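Side-chain contacts in L-methionine gamma-lyase (PDB 6LXU), which belongs to the Cys/Met metabolism family of pyridoxal-phosphate-dependent enzymes, forms a tetramer, and carries its cofactor covalently bound within each chain: residues Ser36-Asp41 / Leu62-Thr67; Val220-Val225 / Ala246-Gln251. All coordinates share one frame; numbering follows the deposited sequence.

Contact 1: residues Ser36-Asp41 / Leu62-Thr67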
ATOM      1  N   SER A  36       9.268  -6.766  -8.657  1.00  5.42           N
ATOM      2  CA  SER A  36       9.635  -8.176  -8.812  1.00  6.00           C
ATOM      3  C   SER A  36      11.110  -8.291  -9.186  1.00  6.54           C
ATOM      4  O   SER A  36      11.830  -9.105  -8.619  1.00  7.57           O
ATOM      5  CB  SER A  36       8.776  -8.848  -9.874  1.00  6.12           C
ATOM      6  OG  SER A  36       8.891  -8.181 -11.109  1.00  6.84           O
ATOM      7  N   THR A  37      11.552  -7.473 -10.131  1.00  7.37           N
ATOM      8  CA  THR A  37      12.877  -7.630 -10.713  1.00  7.59           C
ATOM      9  C   THR A  37      13.683  -6.360 -10.634  1.00  7.37           C
ATOM     10  O   THR A  37      13.198  -5.308 -10.201  1.00  7.68           O
ATOM     11  CB  THR A  37      12.750  -8.181 -12.134  1.00  8.10           C
ATOM     12  OG1 THR A  37      14.026  -8.689 -12.543  1.00  8.62           O
ATOM     13  CG2 THR A  37      12.230  -7.162 -13.136  1.00  8.64           C
ATOM     14  N   PHE A  38      14.951  -6.490 -11.025  1.00  6.97           N
ATOM     15  CA  PHE A  38      15.961  -5.451 -10.882  1.00  7.27           C
ATOM     16  C   PHE A  38      16.728  -5.364 -12.191  1.00  7.74           C
ATOM     17  O   PHE A  38      16.997  -6.382 -12.851  1.00  8.39           O
ATOM     18  CB  PHE A  38      16.912  -5.773  -9.736  1.00  7.13           C
ATOM     19  CG  PHE A  38      16.240  -5.794  -8.393  1.00  7.12           C
ATOM     20  CD1 PHE A  38      15.487  -6.888  -7.978  1.00  7.06           C
ATOM     21  CD2 PHE A  38      16.343  -4.710  -7.541  1.00  7.47           C
ATOM     22  CE1 PHE A  38      14.846  -6.897  -6.752  1.00  7.30           C
ATOM     23  CE2 PHE A  38      15.731  -4.728  -6.300  1.00  7.65           C
ATOM     24  CZ  PHE A  38      14.963  -5.819  -5.912  1.00  7.58           C
ATOM     25  N   ILE A  39      17.082  -4.159 -12.579  1.00  8.35           N
ATOM     26  CA  ILE A  39      17.747  -3.967 -13.862  1.00  9.74           C
ATOM     27  C   ILE A  39      19.253  -3.861 -13.684  1.00  9.70           C
ATOM     28  O   ILE A  39      19.742  -3.312 -12.700  1.00 10.52           O
ATOM     29  CB  ILE A  39      17.165  -2.791 -14.668  1.00 11.90           C
ATOM     30  CG1 ILE A  39      17.462  -1.442 -14.052  1.00 14.02           C
ATOM     31  CG2 ILE A  39      15.667  -2.972 -14.865  1.00 12.66           C
ATOM     32  CD1 ILE A  39      17.005  -0.314 -14.954  1.00 15.44           C
ATOM     33  N   PHE A  40      19.981  -4.393 -14.659  1.00  9.34           N
ATOM     34  CA  PHE A  40      21.437  -4.330 -14.675  1.00  9.86           C
ATOM     35  C   PHE A  40      21.900  -3.242 -15.628  1.00 10.32           C
ATOM     36  O   PHE A  40      21.269  -2.982 -16.634  1.00 10.41           O
ATOM     37  CB  PHE A  40      22.010  -5.675 -15.108  1.00  9.63           C
ATOM     38  CG  PHE A  40      21.449  -6.839 -14.349  1.00  9.62           C
ATOM     39  CD1 PHE A  40      21.617  -6.929 -12.969  1.00 10.17           C
ATOM     40  CD2 PHE A  40      20.747  -7.834 -14.994  1.00  9.44           C
ATOM     41  CE1 PHE A  40      21.103  -7.998 -12.264  1.00 10.23           C
ATOM     42  CE2 PHE A  40      20.233  -8.902 -14.285  1.00  9.73           C
ATOM     43  CZ  PHE A  40      20.412  -8.985 -12.916  1.00 10.20           C
ATOM     44  N   ASP A  41      23.048  -2.644 -15.296  1.00 11.56           N
ATOM     45  CA  ASP A  41      23.661  -1.598 -16.126  1.00 13.48           C
ATOM     46  C   ASP A  41      24.290  -2.179 -17.394  1.00 12.46           C
ATOM     47  O   ASP A  41      24.499  -1.460 -18.369  1.00 13.57           O
ATOM     48  CB  ASP A  41      24.772  -0.846 -15.365  1.00 15.89           C
ATOM     49  CG  ASP A  41      24.288  -0.170 -14.089  1.00 18.15           C
ATOM     50  OD1 ASP A  41      23.113   0.249 -14.044  1.00 20.80           O
ATOM     51  OD2 ASP A  41      25.098  -0.041 -13.145  1.00 21.62           O
ATOM     52  N   LEU A  62      14.710 -13.886  -4.295  1.00  6.44           N
ATOM     53  CA  LEU A  62      16.067 -14.024  -3.732  1.00  7.17           C
ATOM     54  C   LEU A  62      16.338 -13.035  -2.610  1.00  7.49           C
ATOM     55  O   LEU A  62      17.015 -13.384  -1.626  1.00  9.75           O
ATOM     56  CB  LEU A  62      17.124 -13.850  -4.816  1.00  7.93           C
ATOM     57  CG  LEU A  62      17.093 -14.856  -5.960  1.00  8.82           C
ATOM     58  CD1 LEU A  62      18.122 -14.507  -7.027  1.00  9.27           C
ATOM     59  CD2 LEU A  62      17.297 -16.270  -5.465  1.00  9.71           C
ATOM     60  N   GLY A  63      15.831 -11.815  -2.748  1.00  6.73           N
ATOM     61  CA  GLY A  63      16.064 -10.747  -1.791  1.00  6.38           C
ATOM     62  C   GLY A  63      15.600  -9.430  -2.357  1.00  6.12           C
ATOM     63  O   GLY A  63      15.452  -9.283  -3.558  1.00  6.00           O
ATOM     64  N   ASN A  64      15.374  -8.464  -1.462  1.00  5.76           N
ATOM     65  CA  ASN A  64      14.809  -7.173  -1.831  1.00  5.54           C
ATOM     66  C   ASN A  64      15.311  -6.158  -0.799  1.00  5.56           C
ATOM     67  O   ASN A  64      15.384  -6.491   0.369  1.00  5.48           O
ATOM     68  CB  ASN A  64      13.269  -7.295  -1.804  1.00  5.41           C
ATOM     69  CG  ASN A  64      12.555  -5.984  -2.028  1.00  5.32           C
ATOM     70  OD1 ASN A  64      12.536  -5.113  -1.158  1.00  5.40           O
ATOM     71  ND2 ASN A  64      11.936  -5.835  -3.200  1.00  5.06           N
ATOM     72  N   PRO A  65      15.630  -4.925  -1.228  1.00  5.89           N
ATOM     73  CA  PRO A  65      16.229  -4.000  -0.252  1.00  6.12           C
ATOM     74  C   PRO A  65      15.337  -3.656   0.941  1.00  5.67           C
ATOM     75  O   PRO A  65      15.844  -3.496   2.047  1.00  5.82           O
ATOM     76  CB  PRO A  65      16.621  -2.774  -1.070  1.00  6.85           C
ATOM     77  CG  PRO A  65      16.209  -3.040  -2.457  1.00  7.03           C
ATOM     78  CD  PRO A  65      15.624  -4.389  -2.591  1.00  6.43           C
ATOM     79  N   THR A  66      14.027  -3.504   0.730  1.00  5.15           N
ATOM     80  CA  THR A  66      13.129  -3.277   1.864  1.00  5.19           C
ATOM     81  C   THR A  66      13.193  -4.457   2.833  1.00  5.16           C
ATOM     82  O   THR A  66      13.349  -4.307   4.037  1.00  5.16           O
ATOM     83  CB  THR A  66      11.685  -3.019   1.398  1.00  5.30           C
ATOM     84  OG1 THR A  66      11.668  -1.982   0.418  1.00  5.25           O
ATOM     85  CG2 THR A  66      10.787  -2.685   2.578  1.00  5.50           C
ATOM     86  N   THR A  67      13.100  -5.662   2.276  1.00  5.11           N
ATOM     87  CA  THR A  67      13.137  -6.866   3.086  1.00  5.28           C
ATOM     88  C   THR A  67      14.482  -7.037   3.798  1.00  5.43           C
ATOM     89  O   THR A  67      14.516  -7.497   4.933  1.00  5.58           O
ATOM     90  CB  THR A  67      12.802  -8.063   2.210  1.00  5.48           C
ATOM     91  OG1 THR A  67      11.588  -7.740   1.528  1.00  6.08           O
ATOM     92  CG2 THR A  67      12.621  -9.309   3.018  1.00  5.62           C
TER
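F38 and P65 meet ring to ring, the phenylalanine presenting its edge rather than its face. Its CG lies anti to its own carbonyl carbon (chi1 -64°), which extends the ring across to the start of helix 65-78. The tight part of the contact is here: F38 CZ and F38 CE2 each stand 3.7 Å from P65 CD, so the far rim of the aromatic ring butts against a single methylene of the proline. This is purely apolar packing, and no hydrogen bond joins the two segments.

Toward N64 the fit slackens. F38 CZ comes within 4.1 Å of N64 ND2, again near the plane of the aromatic ring, and the amide is turned 69° out of that plane. The amide nitrogen is occupied by Y33 O and T60 OG1, while N64 OD1 accepts a weak hydrogen bond from T66 N at 2.9 Å. N64 is thus the N-cap of helix 65-78: OD1 caps the first turn, weakly, while ND2 ties it to Y33 and T60 of the same chain. The more open side is at G63, which is partly exposed; there F38 CE1 lies 4.0 Å from G63 O, in an oblique approach. A nitrate ion, probably from the crystallisation liquor, lies beside this glycine.

The ring of Y57 meets that of F38, and T27 of a third subunit packs on it as well. Y25 of that same subunit packs on P65, which places the contact at a subunit interface. Within the chain, the loop bearing F38 runs on into helix 43-50, whose Q45 and R49 touch F40, while N64 and T66 at the head of helix 65-78 lean against helix 250-260.

Contact 2: residues Val220-Val225 / Ala246-Gln251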
ATOM      1  N   VAL A 220      -0.571  -8.072   9.003  1.00  4.92           N
ATOM      2  CA  VAL A 220       0.432  -8.745   8.179  1.00  5.14           C
ATOM      3  C   VAL A 220       0.537 -10.196   8.629  1.00  5.10           C
ATOM      4  O   VAL A 220       0.537 -10.484   9.833  1.00  5.71           O
ATOM      5  CB  VAL A 220       1.815  -8.063   8.372  1.00  5.57           C
ATOM      6  CG1 VAL A 220       2.933  -8.839   7.717  1.00  6.15           C
ATOM      7  CG2 VAL A 220       1.825  -6.641   7.844  1.00  5.64           C
ATOM      8  N   ILE A 221       0.674 -11.097   7.664  1.00  4.76           N
ATOM      9  CA  ILE A 221       1.104 -12.470   7.902  1.00  4.59           C
ATOM     10  C   ILE A 221       2.569 -12.530   7.450  1.00  4.37           C
ATOM     11  O   ILE A 221       2.884 -12.172   6.305  1.00  4.61           O
ATOM     12  CB  ILE A 221       0.252 -13.471   7.111  1.00  4.64           C
ATOM     13  CG1 ILE A 221      -1.248 -13.371   7.444  1.00  4.82           C
ATOM     14  CG2 ILE A 221       0.756 -14.890   7.331  1.00  4.71           C
ATOM     15  CD1 ILE A 221      -1.659 -13.777   8.844  1.00  5.05           C
ATOM     16  N   ALA A 222       3.479 -12.933   8.347  1.00  4.25           N
ATOM     17  CA  ALA A 222       4.909 -12.928   8.026  1.00  4.28           C
ATOM     18  C   ALA A 222       5.695 -13.758   9.018  1.00  4.29           C
ATOM     19  O   ALA A 222       5.277 -13.947  10.160  1.00  4.25           O
ATOM     20  CB  ALA A 222       5.434 -11.500   8.026  1.00  4.36           C
ATOM     21  N   GLY A 223       6.847 -14.233   8.561  1.00  4.37           N
ATOM     22  CA  GLY A 223       7.763 -15.009   9.382  1.00  4.50           C
ATOM     23  C   GLY A 223       9.169 -14.475   9.265  1.00  4.64           C
ATOM     24  O   GLY A 223       9.527 -13.824   8.287  1.00  4.77           O
ATOM     25  N   LEU A 224       9.979 -14.787  10.283  1.00  4.93           N
ATOM     26  CA  LEU A 224      11.385 -14.386  10.307  1.00  5.32           C
ATOM     27  C   LEU A 224      12.222 -15.507  10.875  1.00  5.52           C
ATOM     28  O   LEU A 224      11.780 -16.254  11.754  1.00  5.76           O
ATOM     29  CB  LEU A 224      11.594 -13.119  11.137  1.00  5.50           C
ATOM     30  CG  LEU A 224      10.888 -11.867  10.634  1.00  5.76           C
ATOM     31  CD1 LEU A 224      10.826 -10.787  11.689  1.00  5.97           C
ATOM     32  CD2 LEU A 224      11.532 -11.357   9.369  1.00  5.89           C
ATOM     33  N   VAL A 225      13.447 -15.618  10.359  1.00  5.62           N
ATOM     34  CA  VAL A 225      14.448 -16.563  10.846  1.00  5.86           C
ATOM     35  C   VAL A 225      15.714 -15.790  11.170  1.00  5.91           C
ATOM     36  O   VAL A 225      16.087 -14.910  10.406  1.00  6.08           O
ATOM     37  CB  VAL A 225      14.765 -17.628   9.769  1.00  6.12           C
ATOM     38  CG1 VAL A 225      15.842 -18.601  10.242  1.00  6.38           C
ATOM     39  CG2 VAL A 225      13.514 -18.381   9.341  1.00  6.25           C
ATOM     40  N   ALA A 246       7.917 -18.921  -0.027  1.00  4.74           N
ATOM     41  CA  ALA A 246       7.142 -18.073   0.884  1.00  4.84           C
ATOM     42  C   ALA A 246       7.740 -16.660   0.937  1.00  4.85           C
ATOM     43  O   ALA A 246       8.273 -16.225   1.955  1.00  4.91           O
ATOM     44  CB  ALA A 246       7.086 -18.712   2.252  1.00  5.07           C
ATOM     45  N   VAL A 247       7.594 -15.943  -0.176  1.00  4.82           N
ATOM     46  CA  VAL A 247       8.237 -14.652  -0.374  1.00  4.85           C
ATOM     47  C   VAL A 247       7.400 -13.537   0.210  1.00  4.73           C
ATOM     48  O   VAL A 247       6.257 -13.324  -0.197  1.00  5.03           O
ATOM     49  CB  VAL A 247       8.472 -14.381  -1.869  1.00  4.90           C
ATOM     50  CG1 VAL A 247       9.127 -13.029  -2.092  1.00  4.99           C
ATOM     51  CG2 VAL A 247       9.342 -15.473  -2.481  1.00  5.10           C
ATOM     52  N   LEU A 248       7.983 -12.797   1.159  1.00  4.63           N
ATOM     53  CA  LEU A 248       7.307 -11.665   1.789  1.00  4.75           C
ATOM     54  C   LEU A 248       7.116 -10.526   0.781  1.00  4.57           C
ATOM     55  O   LEU A 248       8.028 -10.129   0.065  1.00  4.81           O
ATOM     56  CB  LEU A 248       8.122 -11.180   2.980  1.00  4.82           C
ATOM     57  CG  LEU A 248       7.467 -10.098   3.830  1.00  4.97           C
ATOM     58  CD1 LEU A 248       6.163 -10.573   4.454  1.00  5.08           C
ATOM     59  CD2 LEU A 248       8.436  -9.670   4.919  1.00  5.14           C
ATOM     60  N   GLY A 249       5.913  -9.968   0.751  1.00  4.66           N
ATOM     61  CA  GLY A 249       5.645  -8.810  -0.088  1.00  4.67           C
ATOM     62  C   GLY A 249       6.383  -7.585   0.448  1.00  4.82           C
ATOM     63  O   GLY A 249       6.405  -7.368   1.664  1.00  4.79           O
ATOM     64  N   PRO A 250       6.973  -6.758  -0.437  1.00  5.14           N
ATOM     65  CA  PRO A 250       7.647  -5.557   0.059  1.00  5.33           C
ATOM     66  C   PRO A 250       6.743  -4.647   0.896  1.00  5.05           C
ATOM     67  O   PRO A 250       7.205  -4.088   1.895  1.00  5.10           O
ATOM     68  CB  PRO A 250       8.184  -4.915  -1.215  1.00  5.50           C
ATOM     69  CG  PRO A 250       8.477  -6.082  -2.103  1.00  5.53           C
ATOM     70  CD  PRO A 250       7.326  -7.024  -1.848  1.00  5.32           C
ATOM     71  N   GLN A 251       5.473  -4.540   0.542  1.00  5.11           N
ATOM     72  CA  GLN A 251       4.541  -3.746   1.360  1.00  5.26           C
ATOM     73  C   GLN A 251       4.482  -4.280   2.781  1.00  4.89           C
ATOM     74  O   GLN A 251       4.524  -3.517   3.755  1.00  4.74           O
ATOM     75  CB  GLN A 251       3.138  -3.742   0.761  1.00  5.79           C
ATOM     76  CG  GLN A 251       2.147  -2.946   1.597  1.00  6.28           C
ATOM     77  CD  GLN A 251       2.503  -1.482   1.661  1.00  6.92           C
ATOM     78  OE1 GLN A 251       2.754  -0.861   0.614  1.00  8.35           O
ATOM     79  NE2 GLN A 251       2.517  -0.900   2.865  1.00  7.26           N
TER
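L248 packs on A222 where the chain enters strand 223-227, in the large domain of a fold-type I pyridoxal-phosphate enzyme. This strand is the one that runs antiparallel to both its neighbours in the seven-stranded sheet, lying between 82-86 and 205-209. L248 belongs to the connection between helices 229-244 and 250-260, just ahead of the N-cap G249.

The leucine bridges the gap with its outer half. L248 CB points at the opposing segment but stays 5.7 Å from A222 CB. The next atom, CG, is placed anti to the backbone N (chi1 -174°), and this brings L248 CG to 4.9 Å from A222 CB. Contact is made at the branch: L248 CD1 reaches A222 CB at 3.8 Å, methyl against methyl, and the same carbon lies 4.1 Å from I221 O, the carbonyl oxygen of the peptide that leads into A222. No hydrogen bond crosses, and the apolar surface is buried on both sides. The leucine also touches A85 of strand 82-86 and L70 of helix 65-78, so it packs between that strand and that helix.

A222 itself is held by T211, whose OG1 and backbone both bond to it; the residue after T211 is K212, the lysine that bears the cofactor. At the other branch, L248 CD2 stays 4.7 Å from A222 CB, so that CD1 alone makes the methyl contact.

In the fold
The two contacts follow one another along the chain, 36-41/62-67 closing before 220-225/246-251 opens, and their centres lie about 16 Å apart. They join through the heads of two helices: N64 ND2, at the cap of helix 65-78, packs 3.6 Å from P250 CG, at the start of helix 250-260. Contact 2 lies about 13 Å from the chain's centre, at the edge region of the seven-stranded sheet, whereas contact 1 is about 27 Å out, among subunit interfaces. S36 packs on I221 of the second subunit, and reciprocally, so the segments of the two contacts also meet between chains, linking the extended N-terminal region to a partner's sheet domain.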